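Local coordinates for DNA mismatch repair protein MutL (Aquifex aeolicus, PDB 6LZI) that probably takes part in DNA mismatch repair as an ATPase, its nucleotide-binding domain held here with ADP and magnesium, at residues Glu22-Ser27 with Glu165-Tyr170; Asn26-Asp29 with Lys34-Val37; Leu220-Ser225 with Arg296-Lys301; Glu249-Val254 with Thr259-Tyr264. One frame throughout, in Å; residues are numbered along the deposited sequence.

Contacts 1 and 2 belong to the nucleotide-binding domain and share helix 16-29, which contact 1 joins to helix 156-173 and contact 2 to strand 34-40 of the large sheet. They touch where Tyr170 packs on Leu28, Ile167 on Val37, and Val24 on Val35 and Val37. Both combine apolar packing with water and magnesium chemistry beside ADP, contact 1 being only partly buried. Contacts 3 and 4 lie in the second domain, their centres about 8 Å apart, and seat two helices on neighbouring strands of one five-stranded sheet. They are buried and wholly apolar across the segments. The centres of contacts 2 and 3 are about 31 Å apart.

Contact 1. Residues Glu22-Ser27 with Glu165-Tyr170; sequences ELVENS and ELIKEY. With MG (magnesium ion), chain B; ADP (adenosine-5'-diphosphate), chain H.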
# COMPACT_ATOMS: atom_id res chain seq x y z
N GLU A 22 -7.10 -1.71 -0.14
CA GLU A 22 -7.93 -1.87 -1.32
C GLU A 22 -7.80 -0.68 -2.20
O GLU A 22 -7.70 -0.85 -3.42
CB GLU A 22 -9.39 -2.10 -0.98
CG GLU A 22 -9.58 -3.33 -0.12
CD GLU A 22 -9.30 -4.63 -0.87
OE1 GLU A 22 -9.00 -5.67 -0.23
OE2 GLU A 22 -9.32 -4.62 -2.10
N LEU A 23 -7.74 0.53 -1.61
CA LEU A 23 -7.63 1.69 -2.51
C LEU A 23 -6.28 1.72 -3.23
O LEU A 23 -6.22 1.98 -4.43
CB LEU A 23 -7.89 3.01 -1.76
CG LEU A 23 -9.32 2.95 -1.22
CD1 LEU A 23 -9.52 4.28 -0.36
CD2 LEU A 23 -10.45 2.77 -2.18
N VAL A 24 -5.17 1.49 -2.51
CA VAL A 24 -3.87 1.62 -3.16
C VAL A 24 -3.72 0.49 -4.17
O VAL A 24 -3.16 0.66 -5.25
CB VAL A 24 -2.78 1.57 -2.08
CG1 VAL A 24 -1.43 1.36 -2.67
CG2 VAL A 24 -2.84 2.88 -1.17
N GLU A 25 -4.27 -0.68 -3.85
CA GLU A 25 -4.25 -1.74 -4.86
C GLU A 25 -4.94 -1.28 -6.15
O GLU A 25 -4.41 -1.54 -7.24
CB GLU A 25 -4.90 -3.03 -4.31
CG GLU A 25 -5.03 -4.15 -5.34
CD GLU A 25 -5.56 -5.45 -4.73
OE1 GLU A 25 -6.63 -6.00 -5.14
OE2 GLU A 25 -4.85 -5.95 -3.85
N ASN A 26 -6.07 -0.54 -6.02
CA ASN A 26 -6.81 -0.09 -7.18
C ASN A 26 -6.00 0.95 -7.94
O ASN A 26 -5.97 0.95 -9.18
CB ASN A 26 -8.16 0.49 -6.74
CG ASN A 26 -9.15 -0.60 -6.42
OD1 ASN A 26 -8.92 -1.74 -6.81
ND2 ASN A 26 -10.23 -0.29 -5.76
N SER A 27 -5.28 1.78 -7.21
CA SER A 27 -4.44 2.78 -7.90
C SER A 27 -3.38 2.11 -8.73
O SER A 27 -3.08 2.56 -9.84
CB SER A 27 -3.76 3.67 -6.92
OG SER A 27 -4.80 4.37 -6.20
N GLU A 165 3.09 0.90 7.93
CA GLU A 165 3.71 -0.36 7.49
C GLU A 165 3.17 -0.84 6.14
O GLU A 165 3.94 -1.32 5.30
CB GLU A 165 3.47 -1.48 8.52
CG GLU A 165 4.40 -1.43 9.75
CD GLU A 165 5.87 -1.24 9.35
OE1 GLU A 165 6.46 -0.18 9.68
OE2 GLU A 165 6.40 -2.13 8.64
N LEU A 166 1.86 -0.78 5.94
CA LEU A 166 1.28 -1.14 4.64
C LEU A 166 1.86 -0.32 3.50
O LEU A 166 2.14 -0.86 2.44
CB LEU A 166 -0.24 -0.96 4.68
CG LEU A 166 -0.94 -1.26 3.35
CD1 LEU A 166 -0.96 -2.79 3.10
CD2 LEU A 166 -2.36 -0.63 3.26
N ILE A 167 1.97 1.00 3.67
CA ILE A 167 2.48 1.81 2.54
C ILE A 167 3.95 1.50 2.30
O ILE A 167 4.40 1.42 1.15
CB ILE A 167 2.27 3.32 2.78
CG1 ILE A 167 0.78 3.62 2.96
CG2 ILE A 167 2.94 4.07 1.59
CD1 ILE A 167 -0.13 3.20 1.78
N LYS A 168 4.72 1.23 3.37
CA LYS A 168 6.09 0.78 3.17
C LYS A 168 6.14 -0.49 2.36
O LYS A 168 6.99 -0.65 1.48
CB LYS A 168 6.80 0.59 4.52
CG LYS A 168 7.09 1.92 5.19
CD LYS A 168 7.70 1.71 6.59
CE LYS A 168 7.91 3.14 7.21
NZ LYS A 168 8.81 3.08 8.39
N GLU A 169 5.20 -1.40 2.64
CA GLU A 169 5.19 -2.69 1.95
C GLU A 169 4.90 -2.54 0.47
O GLU A 169 5.56 -3.17 -0.37
CB GLU A 169 4.16 -3.56 2.63
CG GLU A 169 3.78 -4.87 2.02
CD GLU A 169 2.83 -5.59 2.97
OE1 GLU A 169 1.60 -5.57 2.70
OE2 GLU A 169 3.32 -6.11 4.00
N TYR A 170 3.93 -1.70 0.12
CA TYR A 170 3.71 -1.37 -1.29
C TYR A 170 4.90 -0.60 -1.89
O TYR A 170 5.26 -0.77 -3.07
CB TYR A 170 2.48 -0.48 -1.40
CG TYR A 170 1.18 -1.20 -1.34
CD1 TYR A 170 0.82 -2.02 -2.34
CD2 TYR A 170 0.27 -0.98 -0.30
CE1 TYR A 170 -0.38 -2.66 -2.34
CE2 TYR A 170 -0.97 -1.63 -0.29
CZ TYR A 170 -1.26 -2.48 -1.32
OH TYR A 170 -2.48 -3.13 -1.42
MG MG B . -9.82 -3.49 -6.30
PB ADP H . -11.65 -4.90 -8.33
O1B ADP H . -10.51 -3.95 -8.19
O2B ADP H . -12.11 -5.05 -9.81
O3B ADP H . -11.35 -6.25 -7.73
PA ADP H . -12.92 -2.80 -6.85
O1A ADP H . -14.25 -2.70 -6.16
O2A ADP H . -11.73 -2.57 -5.98
O3A ADP H . -12.91 -4.31 -7.54
O5' ADP H . -12.80 -1.67 -8.00
C5' ADP H . -13.79 -1.88 -9.00
C4' ADP H . -13.33 -1.30 -10.34
O4' ADP H . -13.26 0.10 -10.24
C3' ADP H . -11.96 -1.74 -10.83
O3' ADP H . -12.10 -2.94 -11.64
C2' ADP H . -11.55 -0.58 -11.71
O2' ADP H . -12.23 -0.84 -12.98
C1' ADP H . -12.23 0.60 -11.06
N9 ADP H . -11.35 1.36 -10.19
C8 ADP H . -11.34 1.38 -8.82
N7 ADP H . -10.39 2.23 -8.35
C5 ADP H . -9.77 2.71 -9.47
C6 ADP H . -8.67 3.65 -9.65
N6 ADP H . -8.04 4.19 -8.57
N1 ADP H . -8.30 3.93 -10.94
C2 ADP H . -8.96 3.32 -12.00
N3 ADP H . -9.99 2.48 -11.90
C4 ADP H . -10.41 2.18 -10.64
O HOH W 1 -9.31 -2.90 -4.23
O HOH W 2 -2.32 -5.35 -3.48
O HOH W 3 -8.05 -4.42 -6.73
O HOH W 4 -10.67 -5.34 -5.48
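Val24 and Tyr170 meet where the segments 22-27 and 165-170 run nearly alongside each other, their axes 11.4 Å apart and inclined by 21°. At that spacing the tyrosine ring spans the interval between the helices. One face of it receives CG1 of Val24, which stands 3.7 Å from the Tyr170 ring centroid and only 10° off the ring normal, a CH-pi contact made over the centre. The other branch of the valine serves a second partner: CG2 of Val24 lies 4.0 Å from CD1 of Ile167, while further side chains, Val37 and Val49, press on Val24 from the sheet.

The tyrosine runs on past Val24 along the flank of the helix, and its OH comes within 3.8 Å of CB of Glu25. Water 2, in the plane of the ring at its edge, is 3.0 Å from Tyr170 OH and donates to OE2 of Glu25 at 2.6 Å. With CG anti to the backbone N (chi1 175°) and the chain extended beyond it, the carboxylate of Glu25 reaches out to two waters, and its OE1 accepts from water 3 at 2.7 Å; that water is a ligand of the magnesium. A leucine in place of Tyr170 would take away ring and hydroxyl, and would probably leave CG1 of Val24 without its aromatic cover and water 2 without its mate on helix 156-173. The contact thus links two helices by an apolar centre and, along its polar border, runs through Glu25 to the first hydration shell of the metal.

Contact 2. Residues Asn26-Asp29 with Lys34-Val37; sequences NSLD and KVEV. With MG (magnesium ion), chain B; ADP (adenosine-5'-diphosphate), chain H.
Ser27 and Leu28, consecutive on the last turn of helix 16-29, both rest on Val35 of the strand that follows. The apolar part is small and converges on a single methyl. CG2 of Val35 is 4.0 Å from CB of Ser27 and 4.4 Å from CD2 of Leu28, so the serine meets the strand with its carbon and the leucine with one end of its branched tip. The valine places CG1 anti to the backbone N (chi1 175°), which turns CG2 to Ser27 and Leu28, while CG1 meets Val24 of the same helix; Val177 and Phe179 also touch Val35.

Helix and strand are joined by a short connection and belong to the Bergerat ATP-binding fold, in which a helix lying on the mixed sheet carries the metal-binding asparagine. No hydrogen bond joins 26-29 to 34-37 directly. The hydroxyl of Ser27 is instead bonded to Asp51, whose OD2 also binds ADP, and to the backbone O of Leu23.

Metal and nucleotide contacts come from the side of the helix that does not meet the strand. OD1 of Asn26 binds magnesium at 2.0 Å, and ND2 of Asn26 donates to O2A of ADP at 2.7 Å with an N-H...acceptor angle of 150°. Since O2A is itself a metal ligand, both ends of the amide are engaged, which fixes its rotation. The other ligands are O1B of ADP and three waters. Three residues on, Asp29 acts in the second shell: its OD2 accepts from metal-bound water 3 at 2.9 Å.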
# COMPACT_ATOMS: atom_id res chain seq x y z
N ASN A 26 -6.07 -0.54 -6.02
CA ASN A 26 -6.81 -0.09 -7.18
C ASN A 26 -6.00 0.95 -7.94
O ASN A 26 -5.97 0.95 -9.18
CB ASN A 26 -8.16 0.49 -6.74
CG ASN A 26 -9.15 -0.60 -6.42
OD1 ASN A 26 -8.92 -1.74 -6.81
ND2 ASN A 26 -10.23 -0.29 -5.76
N SER A 27 -5.28 1.78 -7.21
CA SER A 27 -4.44 2.78 -7.90
C SER A 27 -3.38 2.11 -8.73
O SER A 27 -3.08 2.56 -9.84
CB SER A 27 -3.76 3.67 -6.92
OG SER A 27 -4.80 4.37 -6.20
N LEU A 28 -2.70 1.14 -8.11
CA LEU A 28 -1.62 0.45 -8.85
C LEU A 28 -2.17 -0.38 -10.01
O LEU A 28 -1.52 -0.52 -11.06
CB LEU A 28 -0.87 -0.47 -7.91
CG LEU A 28 -0.20 0.27 -6.75
CD1 LEU A 28 0.41 -0.70 -5.74
CD2 LEU A 28 0.96 1.13 -7.31
N ASP A 29 -3.34 -1.01 -9.81
CA ASP A 29 -4.03 -1.68 -10.90
C ASP A 29 -4.28 -0.73 -12.07
O ASP A 29 -4.21 -1.14 -13.23
CB ASP A 29 -5.38 -2.27 -10.46
CG ASP A 29 -5.26 -3.50 -9.54
OD1 ASP A 29 -4.17 -4.11 -9.37
OD2 ASP A 29 -6.32 -3.80 -8.94
N LYS A 34 2.03 7.92 -9.17
CA LYS A 34 2.07 8.71 -7.95
C LYS A 34 0.81 8.38 -7.18
O LYS A 34 -0.29 8.47 -7.74
CB LYS A 34 2.11 10.20 -8.31
CG LYS A 34 3.28 10.42 -9.24
CD LYS A 34 4.07 11.68 -8.91
CE LYS A 34 5.32 11.75 -9.83
NZ LYS A 34 4.94 12.38 -11.16
N VAL A 35 1.01 7.85 -5.96
CA VAL A 35 -0.08 7.50 -5.06
C VAL A 35 0.06 8.32 -3.78
O VAL A 35 1.09 8.27 -3.11
CB VAL A 35 -0.02 6.01 -4.75
CG1 VAL A 35 -1.11 5.67 -3.69
CG2 VAL A 35 -0.20 5.15 -6.05
N GLU A 36 -1.00 9.02 -3.43
CA GLU A 36 -0.93 9.90 -2.27
C GLU A 36 -1.99 9.40 -1.30
O GLU A 36 -3.15 9.25 -1.71
CB GLU A 36 -1.27 11.32 -2.69
CG GLU A 36 -1.20 12.33 -1.56
CD GLU A 36 -1.55 13.71 -2.11
OE1 GLU A 36 -0.73 14.23 -2.91
OE2 GLU A 36 -2.66 14.22 -1.82
N VAL A 37 -1.58 9.15 -0.05
CA VAL A 37 -2.50 8.72 0.98
C VAL A 37 -2.55 9.72 2.12
O VAL A 37 -1.50 10.19 2.60
CB VAL A 37 -2.05 7.37 1.56
CG1 VAL A 37 -3.07 6.84 2.59
CG2 VAL A 37 -1.82 6.31 0.41
MG MG B . -9.82 -3.49 -6.30
PB ADP H . -11.65 -4.90 -8.33
O1B ADP H . -10.51 -3.95 -8.19
O2B ADP H . -12.11 -5.05 -9.81
O3B ADP H . -11.35 -6.25 -7.73
PA ADP H . -12.92 -2.80 -6.85
O1A ADP H . -14.25 -2.70 -6.16
O2A ADP H . -11.73 -2.57 -5.98
O3A ADP H . -12.91 -4.31 -7.54
O5' ADP H . -12.80 -1.67 -8.00
C5' ADP H . -13.79 -1.88 -9.00
C4' ADP H . -13.33 -1.30 -10.34
O4' ADP H . -13.26 0.10 -10.24
C3' ADP H . -11.96 -1.74 -10.83
O3' ADP H . -12.10 -2.94 -11.64
C2' ADP H . -11.55 -0.58 -11.71
O2' ADP H . -12.23 -0.84 -12.98
C1' ADP H . -12.23 0.60 -11.06
N9 ADP H . -11.35 1.36 -10.19
C8 ADP H . -11.34 1.38 -8.82
N7 ADP H . -10.39 2.23 -8.35
C5 ADP H . -9.77 2.71 -9.47
C6 ADP H . -8.67 3.65 -9.65
N6 ADP H . -8.04 4.19 -8.57
N1 ADP H . -8.30 3.93 -10.94
C2 ADP H . -8.96 3.32 -12.00
N3 ADP H . -9.99 2.48 -11.90
C4 ADP H . -10.41 2.18 -10.64
O HOH W 3 -8.05 -4.42 -6.73
O HOH W 1 -9.31 -2.90 -4.23
O HOH W 4 -10.67 -5.34 -5.48

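Contact 3. Residues Leu220-Ser225 with Arg296-Lys301; sequences LRAFVS and RELAGK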
# COMPACT_ATOMS: atom_id res chain seq x y z
N LEU A 220 16.52 -15.45 -5.86
CA LEU A 220 16.54 -14.70 -4.61
C LEU A 220 17.39 -13.45 -4.79
O LEU A 220 18.47 -13.50 -5.38
CB LEU A 220 17.11 -15.54 -3.46
CG LEU A 220 16.45 -16.87 -3.16
CD1 LEU A 220 17.34 -17.67 -2.19
CD2 LEU A 220 15.04 -16.69 -2.61
N ARG A 221 16.87 -12.33 -4.32
CA ARG A 221 17.58 -11.07 -4.24
C ARG A 221 17.27 -10.50 -2.86
O ARG A 221 16.10 -10.25 -2.54
CB ARG A 221 17.10 -10.12 -5.35
CG ARG A 221 17.88 -8.82 -5.53
CD ARG A 221 17.19 -7.95 -6.58
NE ARG A 221 18.03 -6.82 -6.93
CZ ARG A 221 17.70 -5.85 -7.78
NH1 ARG A 221 16.51 -5.85 -8.38
NH2 ARG A 221 18.58 -4.88 -7.99
N ALA A 222 18.31 -10.31 -2.03
CA ALA A 222 18.11 -9.67 -0.74
C ALA A 222 18.92 -8.40 -0.60
O ALA A 222 19.93 -8.18 -1.29
CB ALA A 222 18.44 -10.61 0.42
N PHE A 223 18.49 -7.58 0.36
CA PHE A 223 19.24 -6.40 0.79
C PHE A 223 19.39 -6.53 2.28
O PHE A 223 18.37 -6.65 2.97
CB PHE A 223 18.48 -5.10 0.43
CG PHE A 223 18.19 -5.00 -1.05
CD1 PHE A 223 17.07 -5.65 -1.59
CD2 PHE A 223 19.10 -4.39 -1.90
CE1 PHE A 223 16.83 -5.63 -2.99
CE2 PHE A 223 18.89 -4.37 -3.25
CZ PHE A 223 17.75 -5.00 -3.81
N VAL A 224 20.64 -6.51 2.77
CA VAL A 224 20.92 -6.80 4.17
C VAL A 224 21.66 -5.61 4.78
O VAL A 224 22.52 -5.01 4.14
CB VAL A 224 21.74 -8.10 4.34
CG1 VAL A 224 20.95 -9.25 3.77
CG2 VAL A 224 23.05 -7.98 3.65
N SER A 225 21.33 -5.28 6.03
CA SER A 225 22.11 -4.29 6.77
C SER A 225 22.25 -4.78 8.19
O SER A 225 21.23 -5.06 8.84
CB SER A 225 21.42 -2.92 6.76
OG SER A 225 22.19 -1.97 7.48
N ARG A 296 20.01 -19.95 2.91
CA ARG A 296 21.24 -20.02 3.70
C ARG A 296 22.48 -19.97 2.81
O ARG A 296 23.51 -19.44 3.23
CB ARG A 296 21.22 -21.25 4.62
CG ARG A 296 21.99 -22.48 4.19
CD ARG A 296 21.80 -23.65 5.22
NE ARG A 296 22.27 -23.30 6.57
CZ ARG A 296 21.48 -23.17 7.64
NH1 ARG A 296 20.17 -23.39 7.55
NH2 ARG A 296 22.00 -22.83 8.81
N GLU A 297 22.39 -20.46 1.57
CA GLU A 297 23.46 -20.23 0.60
C GLU A 297 23.63 -18.74 0.30
O GLU A 297 24.75 -18.21 0.29
CB GLU A 297 23.16 -21.04 -0.67
CG GLU A 297 23.90 -20.61 -1.95
CD GLU A 297 23.85 -21.68 -3.02
OE1 GLU A 297 24.60 -21.58 -4.01
OE2 GLU A 297 23.07 -22.64 -2.87
N LEU A 298 22.50 -18.06 0.10
CA LEU A 298 22.48 -16.61 -0.07
C LEU A 298 23.13 -15.88 1.11
O LEU A 298 23.85 -14.89 0.92
CB LEU A 298 21.02 -16.20 -0.24
CG LEU A 298 20.51 -14.80 -0.51
CD1 LEU A 298 20.63 -13.94 0.73
CD2 LEU A 298 21.19 -14.19 -1.70
N ALA A 299 22.89 -16.35 2.34
CA ALA A 299 23.40 -15.66 3.52
C ALA A 299 24.92 -15.69 3.63
O ALA A 299 25.47 -15.02 4.51
CB ALA A 299 22.79 -16.26 4.80
N GLY A 300 25.63 -16.47 2.82
CA GLY A 300 27.07 -16.54 2.90
C GLY A 300 27.73 -15.64 1.90
O GLY A 300 28.97 -15.58 1.85
N LYS A 301 26.94 -14.87 1.14
CA LYS A 301 27.43 -14.19 -0.04
C LYS A 301 27.82 -12.74 0.22
O LYS A 301 28.21 -12.06 -0.73
CB LYS A 301 26.39 -14.24 -1.16
CG LYS A 301 26.30 -15.49 -2.06
CD LYS A 301 27.10 -16.64 -1.55
CE LYS A 301 28.52 -16.63 -2.20
NZ LYS A 301 29.55 -17.46 -1.51
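Leu220 and Leu298 are the closest residues by backbone, their CA atoms 7.7 Å apart, where helix 292-298 lies over strand 219-225 and the chain turns away in a type I beta turn from Leu298 to Lys301. Leu298 is the side chain that carries the contact, directed toward Leu220 and Ala222, which lie on either side of Arg221 in the sequence and on the same face of the strand. Its CD1 lies 4.0 Å from CB of Ala222, and its CB lies 4.4 Å from CD1 of Leu220. The leucine therefore uses its branched tip on the small residue and the base of its side chain on the large one. With CG anti to the backbone N (chi1 -177°), Leu298 extends from the helix to the sheet, where its CD1 meets the alanine methyl.

Leu211 and Ala213 of the edge strand 209-213 touch Leu298 as well, and Phe255 joins them from a neighbouring loop. Arg221, between the two strand contacts, points away from the helix and makes a salt bridge with Glu210. N of Gly300 bonds to O of Glu297 at 3.2 Å, and N of Lys301 to O of Leu298 at 3.1 Å, the latter closing the turn. This helix-on-sheet packing lies in the domain assigned to the S5 clan, far from the nucleotide. Since all three touching residues are aliphatic and buried, and no hydrogen bond crosses, the helix is held on the sheet here by apolar contact, probably favoured by exclusion of water, and not by polar pairing.

Contact 4. Residues Glu249-Val254 with Thr259-Tyr264; sequences EFLRKV and TLVVLY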
# COMPACT_ATOMS: atom_id res chain seq x y z
N GLU A 249 11.91 -16.59 11.02
CA GLU A 249 12.80 -17.20 12.01
C GLU A 249 14.07 -17.72 11.35
O GLU A 249 15.16 -17.64 11.94
CB GLU A 249 12.10 -18.35 12.74
CG GLU A 249 10.88 -17.97 13.59
CD GLU A 249 10.19 -19.20 14.19
OE1 GLU A 249 9.91 -19.20 15.42
OE2 GLU A 249 9.95 -20.17 13.45
N PHE A 250 13.95 -18.28 10.15
CA PHE A 250 15.11 -18.82 9.45
C PHE A 250 16.01 -17.70 8.93
O PHE A 250 17.23 -17.85 8.89
CB PHE A 250 14.66 -19.73 8.31
CG PHE A 250 15.79 -20.37 7.55
CD1 PHE A 250 16.40 -19.70 6.49
CD2 PHE A 250 16.22 -21.64 7.87
CE1 PHE A 250 17.43 -20.29 5.79
CE2 PHE A 250 17.24 -22.24 7.16
CZ PHE A 250 17.85 -21.57 6.12
N LEU A 251 15.41 -16.58 8.50
CA LEU A 251 16.21 -15.40 8.16
C LEU A 251 16.89 -14.84 9.40
O LEU A 251 18.05 -14.42 9.36
CB LEU A 251 15.35 -14.33 7.49
CG LEU A 251 14.73 -14.54 6.12
CD1 LEU A 251 13.76 -13.39 5.85
CD2 LEU A 251 15.80 -14.62 5.02
N ARG A 252 16.19 -14.83 10.53
CA ARG A 252 16.83 -14.49 11.79
C ARG A 252 17.99 -15.45 12.09
O ARG A 252 19.07 -15.01 12.51
CB ARG A 252 15.79 -14.53 12.92
CG ARG A 252 16.26 -13.98 14.26
CD ARG A 252 15.08 -13.87 15.23
NE ARG A 252 14.10 -12.85 14.83
CZ ARG A 252 12.89 -13.11 14.33
NH1 ARG A 252 12.49 -14.37 14.17
NH2 ARG A 252 12.07 -12.11 14.00
N LYS A 253 17.80 -16.74 11.83
CA LYS A 253 18.84 -17.70 12.17
C LYS A 253 20.07 -17.59 11.26
O LYS A 253 21.21 -17.69 11.75
CB LYS A 253 18.28 -19.12 12.15
CG LYS A 253 18.97 -19.97 13.20
CD LYS A 253 19.00 -19.16 14.51
CE LYS A 253 19.74 -19.85 15.65
NZ LYS A 253 19.71 -18.99 16.87
N VAL A 254 19.90 -17.40 9.95
CA VAL A 254 21.09 -17.35 9.08
C VAL A 254 21.64 -15.93 8.90
O VAL A 254 22.81 -15.77 8.51
CB VAL A 254 20.84 -18.00 7.71
CG1 VAL A 254 20.42 -19.46 7.86
CG2 VAL A 254 19.82 -17.19 6.85
N THR A 259 19.72 -7.75 12.43
CA THR A 259 19.98 -7.47 11.01
C THR A 259 18.69 -7.09 10.25
O THR A 259 17.62 -7.65 10.49
CB THR A 259 20.64 -8.69 10.30
OG1 THR A 259 21.83 -9.08 11.00
CG2 THR A 259 20.99 -8.36 8.83
N LEU A 260 18.77 -6.12 9.33
CA LEU A 260 17.67 -5.89 8.40
C LEU A 260 17.84 -6.81 7.19
O LEU A 260 18.92 -6.84 6.59
CB LEU A 260 17.64 -4.43 7.93
CG LEU A 260 16.73 -4.28 6.72
CD1 LEU A 260 15.24 -4.35 7.13
CD2 LEU A 260 17.15 -2.98 6.04
N VAL A 261 16.78 -7.54 6.83
CA VAL A 261 16.83 -8.45 5.69
C VAL A 261 15.58 -8.23 4.86
O VAL A 261 14.47 -8.42 5.37
CB VAL A 261 16.91 -9.92 6.11
CG1 VAL A 261 16.93 -10.80 4.86
CG2 VAL A 261 18.14 -10.21 7.00
N VAL A 262 15.74 -7.82 3.60
CA VAL A 262 14.61 -7.67 2.71
C VAL A 262 14.83 -8.66 1.60
O VAL A 262 15.75 -8.51 0.80
CB VAL A 262 14.46 -6.26 2.14
CG1 VAL A 262 13.18 -6.19 1.30
CG2 VAL A 262 14.49 -5.22 3.27
N LEU A 263 13.97 -9.67 1.53
CA LEU A 263 14.15 -10.77 0.61
C LEU A 263 13.07 -10.75 -0.45
O LEU A 263 11.87 -10.83 -0.14
CB LEU A 263 14.12 -12.11 1.35
CG LEU A 263 14.12 -13.38 0.49
CD1 LEU A 263 15.45 -13.59 -0.21
CD2 LEU A 263 13.78 -14.59 1.36
N TYR A 264 13.49 -10.66 -1.71
CA TYR A 264 12.61 -10.78 -2.87
C TYR A 264 12.83 -12.15 -3.48
O TYR A 264 13.89 -12.42 -4.05
CB TYR A 264 12.92 -9.68 -3.89
CG TYR A 264 12.67 -8.31 -3.33
CD1 TYR A 264 13.66 -7.64 -2.57
CD2 TYR A 264 11.45 -7.70 -3.55
CE1 TYR A 264 13.36 -6.35 -2.07
CE2 TYR A 264 11.16 -6.42 -3.02
CZ TYR A 264 12.16 -5.77 -2.31
OH TYR A 264 11.91 -4.53 -1.76
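Leu251 points from helix 245-254 toward Val261 and Leu263, two residues whose side chains lie on the same face of strand 260-266. One methyl does all the touching on the helix side: CD2 of Leu251 is 4.0 Å from CG1 of Val261 and 4.2 Å from CD2 of Leu263. The leucine crosses both partners obliquely, its CD2 touching each, and does not run along either. On the strand, Val261 sets CG1 anti to the backbone N (chi1 179°), turning that branch toward the leucine, and Leu263 reaches toward it with its own CD2.

Neighbouring parts enclose the same leucine. Tyr233 and Val235 touch it from the adjacent strand 232-237, and Val295 from helix 292-298. Further round the helix, the Phe250 ring takes CG1 of Val254 on one face, 3.6 Å above the plane and offset toward the rim; Phe250 also packs against helix 292-298. Val262, on the strand between the two partners of Leu251, points away and touches Phe204 of helix 196-204, so the sheet has helices over both faces.

After strand 232-237 the chain forms the short antiparallel strand 240-242, then helix 245-254, and returns as strand 260-266 beside and parallel to 232-237; this helix-on-sheet connection is consistent with the alpha/beta fold of the S5 clan.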